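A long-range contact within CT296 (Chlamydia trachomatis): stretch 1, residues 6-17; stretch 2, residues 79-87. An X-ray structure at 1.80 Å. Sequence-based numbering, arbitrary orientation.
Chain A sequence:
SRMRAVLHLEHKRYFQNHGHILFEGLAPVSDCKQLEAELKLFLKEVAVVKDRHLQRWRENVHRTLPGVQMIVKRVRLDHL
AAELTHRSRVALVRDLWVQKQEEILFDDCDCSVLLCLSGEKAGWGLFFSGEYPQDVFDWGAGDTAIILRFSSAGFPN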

# COMPACT_ATOMS: atom_id res chain seq x y z
N VAL A 6 -6.86 -13.49 -5.15
CA VAL A 6 -6.39 -13.71 -6.51
C VAL A 6 -6.90 -12.59 -7.41
O VAL A 6 -8.07 -12.26 -7.37
CB VAL A 6 -6.89 -15.07 -7.00
CG1 VAL A 6 -6.69 -15.26 -8.45
CG2 VAL A 6 -6.18 -16.19 -6.22
N LEU A 7 -6.01 -11.97 -8.19
CA LEU A 7 -6.44 -10.96 -9.16
C LEU A 7 -7.29 -11.55 -10.27
O LEU A 7 -7.01 -12.64 -10.76
CB LEU A 7 -5.21 -10.33 -9.82
CG LEU A 7 -4.49 -9.28 -8.98
CD1 LEU A 7 -3.13 -8.90 -9.65
CD2 LEU A 7 -5.39 -8.07 -8.82
N HIS A 8 -8.33 -10.83 -10.67
CA HIS A 8 -9.15 -11.24 -11.81
C HIS A 8 -8.71 -10.41 -13.04
O HIS A 8 -8.25 -9.26 -12.90
CB HIS A 8 -10.62 -11.00 -11.49
CG HIS A 8 -11.56 -11.59 -12.49
ND1 HIS A 8 -12.04 -10.87 -13.58
CD2 HIS A 8 -12.15 -12.81 -12.56
CE1 HIS A 8 -12.86 -11.64 -14.28
NE2 HIS A 8 -12.96 -12.81 -13.67
N LEU A 9 -8.85 -10.98 -14.23
CA LEU A 9 -8.58 -10.24 -15.47
C LEU A 9 -9.22 -8.84 -15.49
O LEU A 9 -8.65 -7.88 -16.04
CB LEU A 9 -9.09 -11.07 -16.65
CG LEU A 9 -8.92 -10.42 -18.02
CD1 LEU A 9 -7.45 -10.07 -18.21
CD2 LEU A 9 -9.44 -11.35 -19.11
N GLU A 10 -10.36 -8.67 -14.84
CA GLU A 10 -11.01 -7.35 -14.90
C GLU A 10 -10.35 -6.35 -13.98
O GLU A 10 -10.46 -5.12 -14.20
CB GLU A 10 -12.50 -7.46 -14.56
CG GLU A 10 -13.36 -8.15 -15.62
CD GLU A 10 -13.35 -7.44 -16.98
OE1 GLU A 10 -13.20 -6.20 -17.04
OE2 GLU A 10 -13.50 -8.14 -18.01
N HIS A 11 -9.70 -6.85 -12.92
CA HIS A 11 -8.87 -5.99 -12.08
C HIS A 11 -7.66 -5.51 -12.91
O HIS A 11 -7.30 -4.32 -12.89
CB HIS A 11 -8.39 -6.73 -10.83
CG HIS A 11 -9.51 -7.20 -9.95
ND1 HIS A 11 -9.46 -8.40 -9.26
CD2 HIS A 11 -10.70 -6.64 -9.64
CE1 HIS A 11 -10.58 -8.56 -8.58
NE2 HIS A 11 -11.35 -7.50 -8.78
N LYS A 12 -7.05 -6.42 -13.66
CA LYS A 12 -5.93 -6.02 -14.53
C LYS A 12 -6.38 -4.97 -15.53
O LYS A 12 -5.68 -3.96 -15.80
CB LYS A 12 -5.32 -7.23 -15.26
CG LYS A 12 -4.57 -8.25 -14.37
CD LYS A 12 -4.35 -9.56 -15.14
CE LYS A 12 -3.77 -10.66 -14.27
NZ LYS A 12 -2.37 -10.97 -14.69
N ARG A 13 -7.57 -5.17 -16.10
CA ARG A 13 -8.06 -4.26 -17.13
C ARG A 13 -8.35 -2.91 -16.55
O ARG A 13 -8.09 -1.92 -17.20
CB ARG A 13 -9.34 -4.83 -17.78
CG ARG A 13 -9.04 -6.05 -18.62
CD ARG A 13 -10.30 -6.71 -19.19
NE ARG A 13 -9.93 -7.59 -20.29
CZ ARG A 13 -10.72 -8.50 -20.85
NH1 ARG A 13 -11.95 -8.70 -20.38
NH2 ARG A 13 -10.27 -9.23 -21.86
N TYR A 14 -8.86 -2.86 -15.33
CA TYR A 14 -9.13 -1.57 -14.70
C TYR A 14 -7.80 -0.82 -14.49
O TYR A 14 -7.69 0.37 -14.80
CB TYR A 14 -9.86 -1.75 -13.36
CG TYR A 14 -10.43 -0.45 -12.81
CD1 TYR A 14 -11.71 -0.04 -13.15
CD2 TYR A 14 -9.66 0.39 -12.00
CE1 TYR A 14 -12.23 1.14 -12.68
CE2 TYR A 14 -10.19 1.60 -11.52
CZ TYR A 14 -11.48 1.95 -11.86
OH TYR A 14 -12.03 3.14 -11.42
N PHE A 15 -6.79 -1.53 -14.00
CA PHE A 15 -5.48 -0.91 -13.73
C PHE A 15 -4.83 -0.43 -15.05
O PHE A 15 -4.21 0.66 -15.14
CB PHE A 15 -4.59 -1.90 -12.99
CG PHE A 15 -3.23 -1.36 -12.68
CD1 PHE A 15 -2.18 -1.62 -13.52
CD2 PHE A 15 -3.03 -0.56 -11.58
CE1 PHE A 15 -0.91 -1.10 -13.24
CE2 PHE A 15 -1.76 -0.03 -11.29
CZ PHE A 15 -0.72 -0.29 -12.13
N GLN A 16 -4.99 -1.24 -16.10
CA GLN A 16 -4.47 -0.88 -17.42
C GLN A 16 -5.14 0.38 -17.97
O GLN A 16 -4.50 1.24 -18.61
CB GLN A 16 -4.66 -2.05 -18.38
CG GLN A 16 -3.63 -3.16 -18.08
CD GLN A 16 -4.08 -4.56 -18.52
OE1 GLN A 16 -3.49 -5.55 -18.10
NE2 GLN A 16 -5.09 -4.63 -19.37
N ASN A 17 -6.44 0.48 -17.74
CA ASN A 17 -7.21 1.57 -18.30
C ASN A 17 -6.99 2.88 -17.57
O ASN A 17 -6.91 3.93 -18.20
CB ASN A 17 -8.69 1.17 -18.29
CG ASN A 17 -9.55 2.15 -18.99
OD1 ASN A 17 -10.59 2.56 -18.47
ND2 ASN A 17 -9.13 2.55 -20.19
N HIS A 79 4.00 -9.47 -5.16
CA HIS A 79 3.61 -10.31 -6.28
C HIS A 79 2.41 -9.70 -7.00
O HIS A 79 2.34 -9.74 -8.22
CB HIS A 79 3.34 -11.76 -5.81
CG HIS A 79 4.58 -12.50 -5.41
ND1 HIS A 79 5.08 -12.47 -4.12
CD2 HIS A 79 5.44 -13.25 -6.13
CE1 HIS A 79 6.19 -13.18 -4.06
NE2 HIS A 79 6.44 -13.67 -5.27
N LEU A 80 1.49 -9.08 -6.26
CA LEU A 80 0.32 -8.45 -6.89
C LEU A 80 0.71 -7.23 -7.71
O LEU A 80 0.21 -7.02 -8.83
CB LEU A 80 -0.70 -8.05 -5.84
CG LEU A 80 -1.33 -9.26 -5.11
CD1 LEU A 80 -2.09 -8.74 -3.90
CD2 LEU A 80 -2.22 -10.08 -6.08
N ALA A 81 1.62 -6.43 -7.18
CA ALA A 81 2.14 -5.26 -7.91
C ALA A 81 2.86 -5.69 -9.19
O ALA A 81 2.70 -5.07 -10.25
CB ALA A 81 3.11 -4.48 -7.01
N ALA A 82 3.64 -6.76 -9.12
CA ALA A 82 4.39 -7.20 -10.29
C ALA A 82 3.40 -7.69 -11.33
O ALA A 82 3.57 -7.45 -12.52
CB ALA A 82 5.38 -8.33 -9.92
N GLU A 83 2.36 -8.39 -10.88
CA GLU A 83 1.35 -8.91 -11.81
C GLU A 83 0.60 -7.80 -12.57
O GLU A 83 0.39 -7.88 -13.78
CB GLU A 83 0.34 -9.81 -11.04
CG GLU A 83 -0.62 -10.53 -11.94
CD GLU A 83 -1.37 -11.65 -11.23
OE1 GLU A 83 -1.16 -11.81 -10.00
OE2 GLU A 83 -2.16 -12.35 -11.91
N LEU A 84 0.20 -6.76 -11.85
CA LEU A 84 -0.51 -5.62 -12.42
C LEU A 84 0.35 -4.85 -13.42
O LEU A 84 -0.17 -4.32 -14.40
CB LEU A 84 -0.95 -4.65 -11.32
CG LEU A 84 -2.14 -5.13 -10.50
CD1 LEU A 84 -2.27 -4.36 -9.18
CD2 LEU A 84 -3.46 -5.06 -11.36
N THR A 85 1.66 -4.79 -13.14
CA THR A 85 2.58 -3.99 -13.95
C THR A 85 3.32 -4.81 -15.01
O THR A 85 4.12 -4.26 -15.77
CB THR A 85 3.58 -3.24 -13.08
OG1 THR A 85 4.35 -4.16 -12.27
CG2 THR A 85 2.87 -2.28 -12.18
N HIS A 86 3.00 -6.10 -15.10
CA HIS A 86 3.73 -7.02 -16.00
C HIS A 86 5.24 -7.00 -15.83
O HIS A 86 5.99 -7.02 -16.80
CB HIS A 86 3.39 -6.74 -17.47
CG HIS A 86 1.98 -7.08 -17.84
ND1 HIS A 86 1.57 -7.26 -19.14
CD2 HIS A 86 0.88 -7.29 -17.07
CE1 HIS A 86 0.28 -7.55 -19.16
NE2 HIS A 86 -0.16 -7.58 -17.92
N ARG A 87 5.68 -7.00 -14.57
CA ARG A 87 7.08 -7.08 -14.22
C ARG A 87 7.39 -8.49 -13.72
O ARG A 87 6.51 -9.12 -13.13
CB ARG A 87 7.39 -6.08 -13.09
CG ARG A 87 7.31 -4.63 -13.53
CD ARG A 87 7.96 -4.42 -14.88
NE ARG A 87 8.31 -3.02 -15.10
CZ ARG A 87 8.23 -2.40 -16.28
NH1 ARG A 87 7.78 -3.05 -17.34
NH2 ARG A 87 8.58 -1.12 -16.38
O HOH W 1 -3.44 -13.10 -8.43
O HOH W 2 -2.30 -5.47 -15.47

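Contact between residues 6-17 and 79-87 of CT296, segments at least 69 residues apart in sequence wherever they touch. The helix of the first stretch crosses that of the second at 66°, with axes 10.1 Å apart at closest approach; the CA atoms of K12 and L84 lie 5.8 Å from each other, and about 500 Å² of surface is buried in total.

Apolar packing centres on L84, which has the largest area covered by the opposing stretch. Its CB points toward the first stretch, and the side chain fits between L7 and F15: L84 CG lies 4.0 Å from L7 CD1, and L84 CD2 lies 3.7 Å from F15 CB. The same methyl, L84 CD2, comes within 4.1 Å of K12 CA and 4.2 Å of H11 O, so it packs against the backbone of the first helix as well as its side chains. L7, just ahead of that helix, extends the apolar patch toward the earlier turn of the second one, where L7 CG is 3.8 Å from L80 CD2. L80 CB points sideways, but the end of its side chain comes nearer to the first stretch.

The aromatic contact is made by F15, which is buried and, with chi1 at 180° (t), presents one ring face to L84. L84 CB sits 4.1 Å from the centroid of the F15 ring and 17° off the ring normal, a CH-pi arrangement. F15 CD1 also approaches the backbone atom L84 O at 3.5 Å, while F15 CE1 lies 4.1 Å from T85 CG2. The CB of T85 points away from the first stretch, and its hydroxyl is engaged within its own stretch, T85 OG1 donating to A81 O at 2.8 Å.

Charge pairing joins K12 to E83: K12 NZ donates to E83 OE2 at 3.1 Å, the sole direct hydrogen bond between the stretches and part of a salt bridge. K12 CB points sideways; chi1 is m, and chi2 and chi3 are both t, so the chain is extended as far as CE, and chi4, at -111°, sets NZ beside E83 OE2. E83 CB points toward the first stretch. Its other carboxylate oxygen, E83 OE1, lies 3.5 Å from L7 CD1, placing the polar group beside the leucine cluster.

Two waters join the stretches. Water 1 accepts from L7 N at 2.8 Å and donates to E83 OE1 at 3.1 Å, so both E83 carboxylate oxygens take part in links to the first stretch. Water 2 donates to Q16 OE1 at 2.9 Å and to L84 O at 2.6 Å, tying a side chain of one helix to the backbone of the other. Q16 OE1 and H86 NE2 are 3.9 Å apart, a proximity without a direct hydrogen bond.

Within the first stretch, H8 caps the helix, with E10 N donating to H8 ND1 at 3.0 Å. H8 N in turn donates to H11 ND1 at 3.0 Å.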